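Local structure of RV1873 (Mycobacterium tuberculosis, 2JEK) at residues A[63-68]-A[109-114]; A[67-72]-A[76-81]; A[30-35]-A[89-94]; A[36-41]-A[95-100]. The protein is of unknown function, a conserved all-helical protein of the DUF1810 family whose single chain folds as a right-handed superhelix. One frame throughout, in Å; residues are numbered along the deposited sequence.

How the contacts relate
From the N terminus, the loop at 30-35 opens contact 3 and the short turn at 36-41 opens contact 4. Their partners follow in the same order, at 89-94 and 95-100, so the two long loops cross, and Lys33 N probably bonds to Ile96 O where they meet. Helix 62-70 then serves two contacts. Contact 2 closes a very short loop onto helix 74-87 and lies wholly within the spans of contacts 3 and 4. Contact 1 reaches on to helix 101-115 and therefore crosses both. Leu78 and Leu69 of contact 2 pack on Phe112 of contact 1, while Leu78 and Cys81 touch Val41 of contact 4, so helices 62-70 and 74-87 meet both helix 101-115 and helix 38-41.

Contact 1. Residues A[63-68]-A[109-114]; sequences EEAQAY and MTLFAR
Phe112 reaches from helix 101-115 across to Ala65 and Tyr68 of helix 62-70, two helices of this right-handed superhelix that cross almost perpendicularly here, at -83°; the axes of these short segments approach to 9.5 Å. CB of Phe112 leaves its helix alongside the partner helix rather than straight at it. The first torsion, -73°, sets CG beside the backbone N and opposite the carbonyl carbon, and this swings the ring across the gap. CD1 then skirts Ala65. CE1 goes deepest on that side: it lies 3.5 Å from Ala65 O, which sits at the ring's edge near its plane, and 3.8 Å from the methyl CB of Ala65. At the tip, CZ is set over one face of the Tyr68 ring, displaced toward the rim and 3.9 Å from Tyr68 CD2. The planes of the Tyr68 and Phe112 rings are inclined at 52°, an oblique pair. Ala65 CA and Phe112 CA are the nearest pair of the two backbones, 6.5 Å apart, and the Ala65 methyl also meets Leu111. Everything that touches is buried and apolar apart from that one backbone oxygen. Leu78 of helix 74-87 and Phe122 of helix 120-129 also pack on Phe112, and Phe13 meets Tyr68 edge-to-face. On the Leu111 side, the branch CD1 rests 3.9 Å from Ala65 CB.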
# COMPACT_ATOMS: atom_id res chain seq x y z
N GLU A 63 4.75 -8.74 -11.04
CA GLU A 63 4.69 -10.16 -10.65
C GLU A 63 4.87 -10.31 -9.14
O GLU A 63 4.18 -11.11 -8.50
CB GLU A 63 5.73 -11.00 -11.40
CG GLU A 63 5.44 -11.22 -12.89
CD GLU A 63 5.74 -10.01 -13.79
OE1 GLU A 63 6.41 -9.04 -13.36
OE2 GLU A 63 5.29 -10.04 -14.96
N GLU A 64 5.77 -9.51 -8.55
CA GLU A 64 5.89 -9.54 -7.09
C GLU A 64 4.62 -9.02 -6.40
O GLU A 64 4.18 -9.58 -5.40
CB GLU A 64 7.14 -8.79 -6.60
CG GLU A 64 7.24 -8.81 -5.08
CD GLU A 64 8.52 -8.24 -4.51
OE1 GLU A 64 9.43 -7.82 -5.26
OE2 GLU A 64 8.62 -8.21 -3.27
N ALA A 65 4.02 -7.97 -6.96
CA ALA A 65 2.76 -7.45 -6.40
C ALA A 65 1.68 -8.52 -6.44
O ALA A 65 0.89 -8.67 -5.50
CB ALA A 65 2.31 -6.19 -7.15
N GLN A 66 1.66 -9.28 -7.53
CA GLN A 66 0.67 -10.36 -7.66
C GLN A 66 0.92 -11.47 -6.65
O GLN A 66 -0.02 -11.97 -6.02
CB GLN A 66 0.68 -10.90 -9.09
CG GLN A 66 0.15 -9.87 -10.07
CD GLN A 66 0.18 -10.31 -11.51
OE1 GLN A 66 0.97 -11.16 -11.91
NE2 GLN A 66 -0.70 -9.70 -12.32
N ALA A 67 2.18 -11.82 -6.45
CA ALA A 67 2.55 -12.79 -5.41
C ALA A 67 2.18 -12.30 -4.01
O ALA A 67 1.74 -13.07 -3.15
CB ALA A 67 4.02 -13.12 -5.50
N TYR A 68 2.34 -11.00 -3.79
CA TYR A 68 2.01 -10.38 -2.51
C TYR A 68 0.52 -10.56 -2.21
O TYR A 68 0.12 -10.96 -1.11
CB TYR A 68 2.41 -8.90 -2.58
CG TYR A 68 2.32 -8.14 -1.27
CD1 TYR A 68 3.48 -7.79 -0.57
CD2 TYR A 68 1.09 -7.77 -0.74
CE1 TYR A 68 3.40 -7.08 0.62
CE2 TYR A 68 1.00 -7.07 0.45
CZ TYR A 68 2.16 -6.75 1.13
OH TYR A 68 2.13 -6.05 2.31
N MET A 109 -1.81 1.95 -3.92
CA MET A 109 -3.11 1.60 -4.51
C MET A 109 -3.02 1.49 -6.03
O MET A 109 -3.65 0.61 -6.63
CB MET A 109 -4.18 2.62 -4.11
CG MET A 109 -4.47 2.70 -2.59
SD MET A 109 -5.08 1.14 -1.91
CE MET A 109 -3.58 0.35 -1.32
N THR A 110 -2.24 2.36 -6.65
CA THR A 110 -2.07 2.36 -8.11
C THR A 110 -1.43 1.03 -8.53
O THR A 110 -1.91 0.38 -9.47
CB THR A 110 -1.20 3.54 -8.57
OG1 THR A 110 -1.88 4.76 -8.23
CG2 THR A 110 -0.96 3.51 -10.07
N LEU A 111 -0.38 0.63 -7.83
CA LEU A 111 0.30 -0.63 -8.11
C LEU A 111 -0.64 -1.83 -7.97
O LEU A 111 -0.77 -2.64 -8.90
CB LEU A 111 1.49 -0.80 -7.17
CG LEU A 111 2.17 -2.17 -7.17
CD1 LEU A 111 2.73 -2.52 -8.54
CD2 LEU A 111 3.27 -2.22 -6.10
N PHE A 112 -1.31 -1.95 -6.83
CA PHE A 112 -2.11 -3.14 -6.58
C PHE A 112 -3.38 -3.15 -7.42
O PHE A 112 -3.84 -4.22 -7.83
CB PHE A 112 -2.33 -3.34 -5.08
CG PHE A 112 -1.09 -3.81 -4.39
CD1 PHE A 112 -0.72 -5.15 -4.49
CD2 PHE A 112 -0.27 -2.94 -3.68
CE1 PHE A 112 0.45 -5.62 -3.89
CE2 PHE A 112 0.90 -3.40 -3.08
CZ PHE A 112 1.27 -4.74 -3.18
N ALA A 113 -3.90 -1.98 -7.77
CA ALA A 113 -5.01 -1.91 -8.72
C ALA A 113 -4.63 -2.44 -10.10
O ALA A 113 -5.49 -2.98 -10.81
CB ALA A 113 -5.55 -0.49 -8.81
N ARG A 114 -3.37 -2.28 -10.49
CA ARG A 114 -2.90 -2.77 -11.79
C ARG A 114 -2.50 -4.24 -11.72
O ARG A 114 -2.41 -4.91 -12.75
CB ARG A 114 -1.72 -1.93 -12.29
CG ARG A 114 -2.04 -0.46 -12.59
CD ARG A 114 -2.75 -0.24 -13.91
NE ARG A 114 -3.00 1.19 -14.15
CZ ARG A 114 -3.20 1.73 -15.35
NH1 ARG A 114 -3.18 0.98 -16.44
NH2 ARG A 114 -3.42 3.04 -15.45

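Contact 2. Residues A[67-72]-A[76-81]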
# COMPACT_ATOMS: atom_id res chain seq x y z
N ALA A 67 2.18 -11.82 -6.45
CA ALA A 67 2.55 -12.79 -5.41
C ALA A 67 2.18 -12.30 -4.01
O ALA A 67 1.74 -13.07 -3.15
CB ALA A 67 4.02 -13.12 -5.50
N TYR A 68 2.34 -11.00 -3.79
CA TYR A 68 2.01 -10.38 -2.51
C TYR A 68 0.52 -10.56 -2.21
O TYR A 68 0.12 -10.96 -1.11
CB TYR A 68 2.41 -8.90 -2.58
CG TYR A 68 2.32 -8.14 -1.27
CD1 TYR A 68 3.48 -7.79 -0.57
CD2 TYR A 68 1.09 -7.77 -0.74
CE1 TYR A 68 3.40 -7.08 0.62
CE2 TYR A 68 1.00 -7.07 0.45
CZ TYR A 68 2.16 -6.75 1.13
OH TYR A 68 2.13 -6.05 2.31
N LEU A 69 -0.30 -10.29 -3.23
CA LEU A 69 -1.74 -10.46 -3.10
C LEU A 69 -2.16 -11.90 -2.86
O LEU A 69 -3.15 -12.15 -2.17
CB LEU A 69 -2.45 -9.90 -4.32
CG LEU A 69 -2.42 -8.38 -4.46
CD1 LEU A 69 -3.05 -8.02 -5.79
CD2 LEU A 69 -3.17 -7.70 -3.33
N GLN A 70 -1.44 -12.84 -3.46
CA GLN A 70 -1.75 -14.27 -3.30
C GLN A 70 -1.39 -14.78 -1.92
O GLN A 70 -1.95 -15.78 -1.45
CB GLN A 70 -0.99 -15.10 -4.32
CG GLN A 70 -1.47 -14.98 -5.75
CD GLN A 70 -0.57 -15.75 -6.71
OE1 GLN A 70 0.66 -15.63 -6.68
NE2 GLN A 70 -1.19 -16.56 -7.56
N HIS A 71 -0.44 -14.11 -1.26
CA HIS A 71 0.05 -14.54 0.04
C HIS A 71 -1.10 -14.50 1.04
O HIS A 71 -1.77 -13.49 1.18
CB HIS A 71 1.20 -13.64 0.50
CG HIS A 71 1.94 -14.16 1.68
ND1 HIS A 71 1.44 -14.09 2.96
CD2 HIS A 71 3.16 -14.73 1.79
CE1 HIS A 71 2.31 -14.62 3.80
NE2 HIS A 71 3.37 -15.02 3.12
N ASP A 72 -1.34 -15.62 1.74
CA ASP A 72 -2.56 -15.75 2.54
C ASP A 72 -2.54 -14.94 3.86
O ASP A 72 -3.55 -14.88 4.58
CB ASP A 72 -2.88 -17.23 2.80
CG ASP A 72 -4.33 -17.45 3.23
OD1 ASP A 72 -5.23 -16.75 2.73
OD2 ASP A 72 -4.56 -18.33 4.09
N PRO A 76 -4.67 -10.68 2.39
CA PRO A 76 -5.79 -10.30 3.26
C PRO A 76 -5.51 -9.06 4.12
O PRO A 76 -6.40 -8.24 4.32
CB PRO A 76 -6.02 -11.54 4.12
CG PRO A 76 -5.61 -12.65 3.21
CD PRO A 76 -4.37 -12.12 2.53
N ARG A 77 -4.28 -8.94 4.62
CA ARG A 77 -3.94 -7.77 5.43
C ARG A 77 -4.02 -6.48 4.61
O ARG A 77 -4.49 -5.45 5.10
CB ARG A 77 -2.55 -7.92 6.07
CG ARG A 77 -2.55 -8.79 7.29
CD ARG A 77 -1.18 -8.79 7.93
NE ARG A 77 -1.20 -9.59 9.15
CZ ARG A 77 -0.15 -9.79 9.93
NH1 ARG A 77 1.03 -9.26 9.62
NH2 ARG A 77 -0.28 -10.52 11.02
N LEU A 78 -3.54 -6.52 3.37
CA LEU A 78 -3.60 -5.33 2.52
C LEU A 78 -5.04 -4.92 2.23
O LEU A 78 -5.36 -3.73 2.23
CB LEU A 78 -2.80 -5.55 1.23
CG LEU A 78 -2.76 -4.35 0.27
CD1 LEU A 78 -2.10 -3.14 0.92
CD2 LEU A 78 -2.04 -4.69 -1.01
N HIS A 79 -5.91 -5.90 2.01
CA HIS A 79 -7.32 -5.58 1.82
C HIS A 79 -7.93 -5.06 3.12
O HIS A 79 -8.75 -4.13 3.11
CB HIS A 79 -8.09 -6.80 1.33
CG HIS A 79 -7.79 -7.18 -0.08
ND1 HIS A 79 -8.27 -6.48 -1.16
CD2 HIS A 79 -7.09 -8.22 -0.59
CE1 HIS A 79 -7.87 -7.06 -2.28
NE2 HIS A 79 -7.15 -8.12 -1.96
N GLU A 80 -7.53 -5.65 4.26
CA GLU A 80 -8.00 -5.14 5.55
C GLU A 80 -7.63 -3.68 5.73
O GLU A 80 -8.47 -2.85 6.10
CB GLU A 80 -7.44 -5.98 6.70
CG GLU A 80 -7.55 -5.30 8.07
CD GLU A 80 -7.18 -6.22 9.22
OE1 GLU A 80 -6.17 -6.95 9.10
OE2 GLU A 80 -7.89 -6.18 10.25
N CYS A 81 -6.37 -3.35 5.45
CA CYS A 81 -5.88 -2.00 5.69
C CYS A 81 -6.51 -1.02 4.73
O CYS A 81 -6.85 0.09 5.12
CB CYS A 81 -4.35 -1.98 5.58
SG CYS A 81 -3.52 -2.81 6.96
O HOH W 1 -5.70 -10.59 -2.38
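Leu78 points into the angle between Tyr68 and Leu69 and meets both with a single methyl. Its CD2 lies 4.1 Å from Tyr68 CE2, with the leucine side chain running across the tyrosine at about a right angle and approaching the ring obliquely. That same CD2 is 4.0 Å from Leu69 CD2, where the two leucines meet on a slant, branch to branch. Leu69 gets there because its CG stands beside the backbone N, opposite the carbonyl carbon (chi1 -70°), which carries the branch toward helix 74-87. Leu69 CD2 also approaches the His79 imidazole. These contacts join two consecutive helices of the superhelix, 62-70 and 74-87, linked by a very short turn. At the turn, His71 has just left helical geometry, and its ND1 caps Leu73 N and Leu74 N at the start of the next helix. The Pro76 ring is laid against the backbone there: its CD is 3.2 Å from His71 O and its CG 3.3 Å from Asp72 O. One water bridges the two helices, giving a hydrogen to Leu69 O at 3.0 Å and sitting 2.9 Å from His79 NE2, in the plane of the imidazole at its edge. At the other nitrogen of His79, ND1 is hydrogen-bonded to Asp121, and the ring stacks on Phe122.

Contact 3. Residues A[30-35]-A[89-94]; sequences AGRKRG and QGRSIE. With SO4 (sulfate ion), chain B.
Arg91 makes the whole of this contact from its side, laying its guanidinium against the carbonyl oxygens of Ala30 and Gly31 and the CB of Arg32. Ahead of it, Gln89 turns the other way: its chain bends at chi2, and NE2 gives a hydrogen bond of 2.6 Å to sulfate O4. The ion, probably from the crystallisation liquor, is also held by Lys128. Gly90 follows with a positive phi, and next comes Arg91. There CG stands beside the backbone N, opposite the carbonyl carbon (chi1 -69°), and the chain runs extended from CG to NE, far enough to span the gap. NH1 arrives 2.9 Å from Gly31 O, which lies oblique to the guanidinium plane. Ala30 O lies over one face of the group, 3.9 Å from Arg91 NH2, while Arg32 CB meets its edge. Gly31, itself at positive phi, ends helix 21-29 in a Schellman motif and presents its carbonyl oxygen to Arg91. Arg32 NH1 lies 5.0 Å from Arg91 NH1, two like charges near each other without contact, which probably disfavours any closer approach. Ser92 then leads into a short, weakly bonded helix, its N bonded to the Glu95 carboxylate. Ile93 turns inward onto Leu105 and Tyr129, which seats the short helix 93-96 against helices 101-115 and 120-129, while the loop following helix 21-29 is tied to the same short helix by a backbone hydrogen bond between Lys33 and Ile96.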
# COMPACT_ATOMS: atom_id res chain seq x y z
N ALA A 30 -8.94 3.91 13.89
CA ALA A 30 -9.18 5.23 14.50
C ALA A 30 -9.08 6.39 13.50
O ALA A 30 -9.38 7.54 13.83
CB ALA A 30 -8.21 5.46 15.67
N GLY A 31 -8.64 6.10 12.28
CA GLY A 31 -8.55 7.11 11.23
C GLY A 31 -7.32 8.02 11.22
O GLY A 31 -7.35 9.11 10.63
N ARG A 32 -6.23 7.59 11.85
CA ARG A 32 -5.00 8.38 11.77
C ARG A 32 -3.75 7.54 12.00
O ARG A 32 -3.59 6.93 13.06
CB ARG A 32 -5.04 9.56 12.74
CG ARG A 32 -3.82 10.45 12.69
CD ARG A 32 -4.17 11.77 13.31
NE ARG A 32 -3.32 12.08 14.45
CZ ARG A 32 -3.77 12.57 15.60
NH1 ARG A 32 -5.07 12.79 15.77
NH2 ARG A 32 -2.92 12.83 16.59
N LYS A 33 -2.88 7.55 11.00
CA LYS A 33 -1.58 6.89 11.09
C LYS A 33 -0.65 7.64 12.04
O LYS A 33 -0.50 8.88 11.96
CB LYS A 33 -0.93 6.77 9.71
CG LYS A 33 0.55 6.35 9.75
CD LYS A 33 1.09 6.04 8.35
CE LYS A 33 2.50 5.49 8.41
NZ LYS A 33 3.52 6.54 8.69
N ARG A 34 -0.01 6.88 12.93
CA ARG A 34 0.94 7.44 13.90
C ARG A 34 2.33 6.79 13.83
O ARG A 34 3.33 7.44 14.10
CB ARG A 34 0.39 7.28 15.32
CG ARG A 34 -0.98 7.89 15.55
CD ARG A 34 -1.42 7.66 16.99
NE ARG A 34 -2.80 8.07 17.22
CZ ARG A 34 -3.17 9.16 17.89
NH1 ARG A 34 -2.26 9.98 18.41
NH2 ARG A 34 -4.46 9.42 18.05
N GLY A 35 2.37 5.50 13.51
CA GLY A 35 3.61 4.73 13.57
C GLY A 35 4.46 4.77 12.31
O GLY A 35 4.05 5.32 11.29
N GLN A 89 -14.68 8.41 7.79
CA GLN A 89 -15.60 9.45 7.31
C GLN A 89 -15.16 10.84 7.72
O GLN A 89 -14.68 11.03 8.83
CB GLN A 89 -17.02 9.22 7.85
CG GLN A 89 -17.63 7.91 7.45
CD GLN A 89 -17.85 7.78 5.96
OE1 GLN A 89 -18.25 8.74 5.28
NE2 GLN A 89 -17.58 6.59 5.42
N GLY A 90 -15.35 11.78 6.81
CA GLY A 90 -15.15 13.20 7.10
C GLY A 90 -13.73 13.71 7.05
O GLY A 90 -13.49 14.90 7.28
N ARG A 91 -12.78 12.83 6.74
CA ARG A 91 -11.37 13.23 6.72
C ARG A 91 -10.77 13.11 5.32
O ARG A 91 -11.03 12.13 4.61
CB ARG A 91 -10.56 12.39 7.71
CG ARG A 91 -10.87 12.68 9.17
CD ARG A 91 -9.87 11.98 10.06
NE ARG A 91 -10.37 11.84 11.43
CZ ARG A 91 -9.62 11.49 12.47
NH1 ARG A 91 -8.32 11.24 12.31
NH2 ARG A 91 -10.16 11.39 13.68
N SER A 92 -9.97 14.10 4.94
CA SER A 92 -9.22 14.03 3.70
C SER A 92 -8.06 13.07 3.94
O SER A 92 -7.70 12.77 5.08
CB SER A 92 -8.68 15.40 3.30
OG SER A 92 -7.65 15.81 4.18
N ILE A 93 -7.48 12.57 2.86
CA ILE A 93 -6.45 11.56 3.01
C ILE A 93 -5.23 12.13 3.75
O ILE A 93 -4.55 11.39 4.46
CB ILE A 93 -6.07 10.93 1.65
CG1 ILE A 93 -5.41 9.55 1.85
CG2 ILE A 93 -5.24 11.88 0.81
CD1 ILE A 93 -6.28 8.52 2.57
N GLU A 94 -4.97 13.43 3.61
CA GLU A 94 -3.82 14.07 4.27
C GLU A 94 -4.03 14.21 5.77
O GLU A 94 -3.07 14.41 6.53
CB GLU A 94 -3.49 15.42 3.65
CG GLU A 94 -3.16 15.37 2.16
CD GLU A 94 -4.37 15.67 1.27
OE1 GLU A 94 -5.53 15.48 1.72
OE2 GLU A 94 -4.15 16.08 0.11
S SO4 B . -18.14 6.11 2.01
O1 SO4 B . -19.58 6.20 2.24
O2 SO4 B . -17.55 7.44 2.02
O3 SO4 B . -17.88 5.42 0.75
O4 SO4 B . -17.57 5.34 3.12

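Contact 4. Residues A[36-41]-A[95-100]; sequences HWMWFV and EIFGPP
Met38 is turned at Phe97 by two torsions: CG stands opposite the backbone N, beside the carbonyl carbon (chi1 -159°), and a bend at chi2 then directs the thioether across the gap. Phe97, with CG beside its own backbone N (chi1 -66°), brings the CD1-CE1 side of its ring to the methionine, and the two side chains cross at about a right angle. The result is a Met-aromatic contact, buried in the all-helical superhelix between the short turn 38-41 and the loop that follows helix 93-96. It is an oblique version: SD of Met38 is 4.8 Å from the centroid of the Phe97 ring and 64° off its normal. The terminal methyl does most of the touching, with CE 3.7 Å from Phe97 CD1 and equally near CE1, and SD follows at 3.8 Å from CE1. Both sides of the contact rest on Leu105 of helix 101-115, and Leu28 of helix 21-29 covers Phe97 further. The backbones themselves stay well apart, Met38 CA to Phe97 CA being 9.4 Å, so the side chains alone span the distance. Trp37 comes in beside the methionine. Its indole NE1 is hydrogen-bonded to Glu27, a carboxylate that also takes the backbone N of Arg34 and Gly35, and this bond probably fixes how the ring is turned; Lys33 makes a cation-pi contact with it as well. The benzo end of the indole then approaches Phe97 at a slant, with Trp37 CH2 4.3 Å from Phe97 CE1.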
# COMPACT_ATOMS: atom_id res chain seq x y z
N HIS A 36 5.64 4.16 12.41
CA HIS A 36 6.63 4.16 11.34
C HIS A 36 6.57 2.85 10.58
O HIS A 36 7.36 1.93 10.84
CB HIS A 36 8.04 4.33 11.92
CG HIS A 36 8.20 5.55 12.77
ND1 HIS A 36 7.85 6.81 12.34
CD2 HIS A 36 8.67 5.69 14.03
CE1 HIS A 36 8.11 7.68 13.30
NE2 HIS A 36 8.61 7.03 14.33
N TRP A 37 5.62 2.75 9.65
CA TRP A 37 5.36 1.47 9.01
C TRP A 37 4.88 1.52 7.57
O TRP A 37 4.53 0.49 7.01
CB TRP A 37 4.39 0.63 9.85
CG TRP A 37 3.16 1.35 10.41
CD1 TRP A 37 2.92 1.65 11.72
CD2 TRP A 37 2.00 1.79 9.68
NE1 TRP A 37 1.69 2.25 11.86
CE2 TRP A 37 1.11 2.36 10.62
CE3 TRP A 37 1.63 1.76 8.33
CZ2 TRP A 37 -0.14 2.88 10.25
CZ3 TRP A 37 0.39 2.29 7.96
CH2 TRP A 37 -0.48 2.84 8.92
N MET A 38 4.86 2.70 6.95
CA MET A 38 4.25 2.79 5.63
C MET A 38 4.82 1.81 4.60
O MET A 38 4.08 1.18 3.85
CB MET A 38 4.31 4.22 5.08
CG MET A 38 3.28 4.48 3.99
SD MET A 38 1.61 4.44 4.64
CE MET A 38 0.68 4.83 3.15
N TRP A 39 6.14 1.70 4.56
CA TRP A 39 6.84 0.99 3.49
C TRP A 39 6.41 -0.46 3.37
O TRP A 39 6.41 -1.02 2.26
CB TRP A 39 8.37 1.05 3.65
CG TRP A 39 8.89 2.33 4.21
CD1 TRP A 39 9.36 3.42 3.52
CD2 TRP A 39 9.01 2.66 5.60
NE1 TRP A 39 9.74 4.40 4.40
CE2 TRP A 39 9.54 3.96 5.68
CE3 TRP A 39 8.71 1.98 6.79
CZ2 TRP A 39 9.79 4.60 6.90
CZ3 TRP A 39 8.95 2.61 8.01
CH2 TRP A 39 9.49 3.91 8.05
N PHE A 40 6.06 -1.07 4.49
CA PHE A 40 5.80 -2.51 4.51
C PHE A 40 4.35 -2.87 4.86
O PHE A 40 4.02 -4.04 5.02
CB PHE A 40 6.82 -3.25 5.39
CG PHE A 40 6.97 -2.70 6.77
CD1 PHE A 40 6.02 -2.97 7.76
CD2 PHE A 40 8.07 -1.90 7.10
CE1 PHE A 40 6.16 -2.47 9.04
CE2 PHE A 40 8.23 -1.41 8.40
CZ PHE A 40 7.26 -1.68 9.36
N VAL A 41 3.49 -1.84 4.95
CA VAL A 41 2.03 -2.01 5.12
C VAL A 41 1.29 -1.66 3.82
O VAL A 41 0.36 -2.37 3.43
CB VAL A 41 1.50 -1.15 6.31
CG1 VAL A 41 -0.04 -1.14 6.37
CG2 VAL A 41 2.07 -1.68 7.62
N GLU A 95 -5.28 14.10 6.21
CA GLU A 95 -5.60 14.08 7.63
C GLU A 95 -5.38 12.70 8.24
O GLU A 95 -5.12 12.58 9.44
CB GLU A 95 -7.03 14.57 7.87
CG GLU A 95 -7.17 16.08 7.61
CD GLU A 95 -8.59 16.59 7.70
OE1 GLU A 95 -9.48 16.06 7.02
OE2 GLU A 95 -8.80 17.58 8.43
N ILE A 96 -5.47 11.65 7.42
CA ILE A 96 -5.27 10.28 7.89
C ILE A 96 -3.79 9.91 7.76
O ILE A 96 -3.20 9.32 8.69
CB ILE A 96 -6.13 9.27 7.08
CG1 ILE A 96 -7.62 9.65 7.14
CG2 ILE A 96 -5.92 7.84 7.61
CD1 ILE A 96 -8.50 8.92 6.13
N PHE A 97 -3.20 10.25 6.61
CA PHE A 97 -1.80 9.97 6.29
C PHE A 97 -1.11 11.30 6.00
O PHE A 97 -1.29 11.87 4.93
CB PHE A 97 -1.69 9.10 5.03
CG PHE A 97 -2.23 7.72 5.20
CD1 PHE A 97 -1.41 6.67 5.62
CD2 PHE A 97 -3.56 7.46 4.92
CE1 PHE A 97 -1.92 5.40 5.77
CE2 PHE A 97 -4.07 6.19 5.06
CZ PHE A 97 -3.26 5.16 5.49
N GLY A 98 -0.31 11.78 6.95
CA GLY A 98 0.40 13.04 6.71
C GLY A 98 1.37 12.90 5.55
O GLY A 98 1.94 11.82 5.37
N PRO A 99 1.55 13.95 4.73
CA PRO A 99 2.59 13.86 3.71
C PRO A 99 3.92 13.44 4.34
O PRO A 99 4.21 13.84 5.48
CB PRO A 99 2.68 15.29 3.16
CG PRO A 99 1.32 15.84 3.38
CD PRO A 99 0.85 15.25 4.68
N PRO A 100 4.73 12.62 3.64
CA PRO A 100 4.57 12.17 2.26
C PRO A 100 3.80 10.85 2.14
O PRO A 100 3.77 10.25 1.06
CB PRO A 100 6.02 11.98 1.81
CG PRO A 100 6.69 11.44 3.04
CD PRO A 100 5.98 12.08 4.23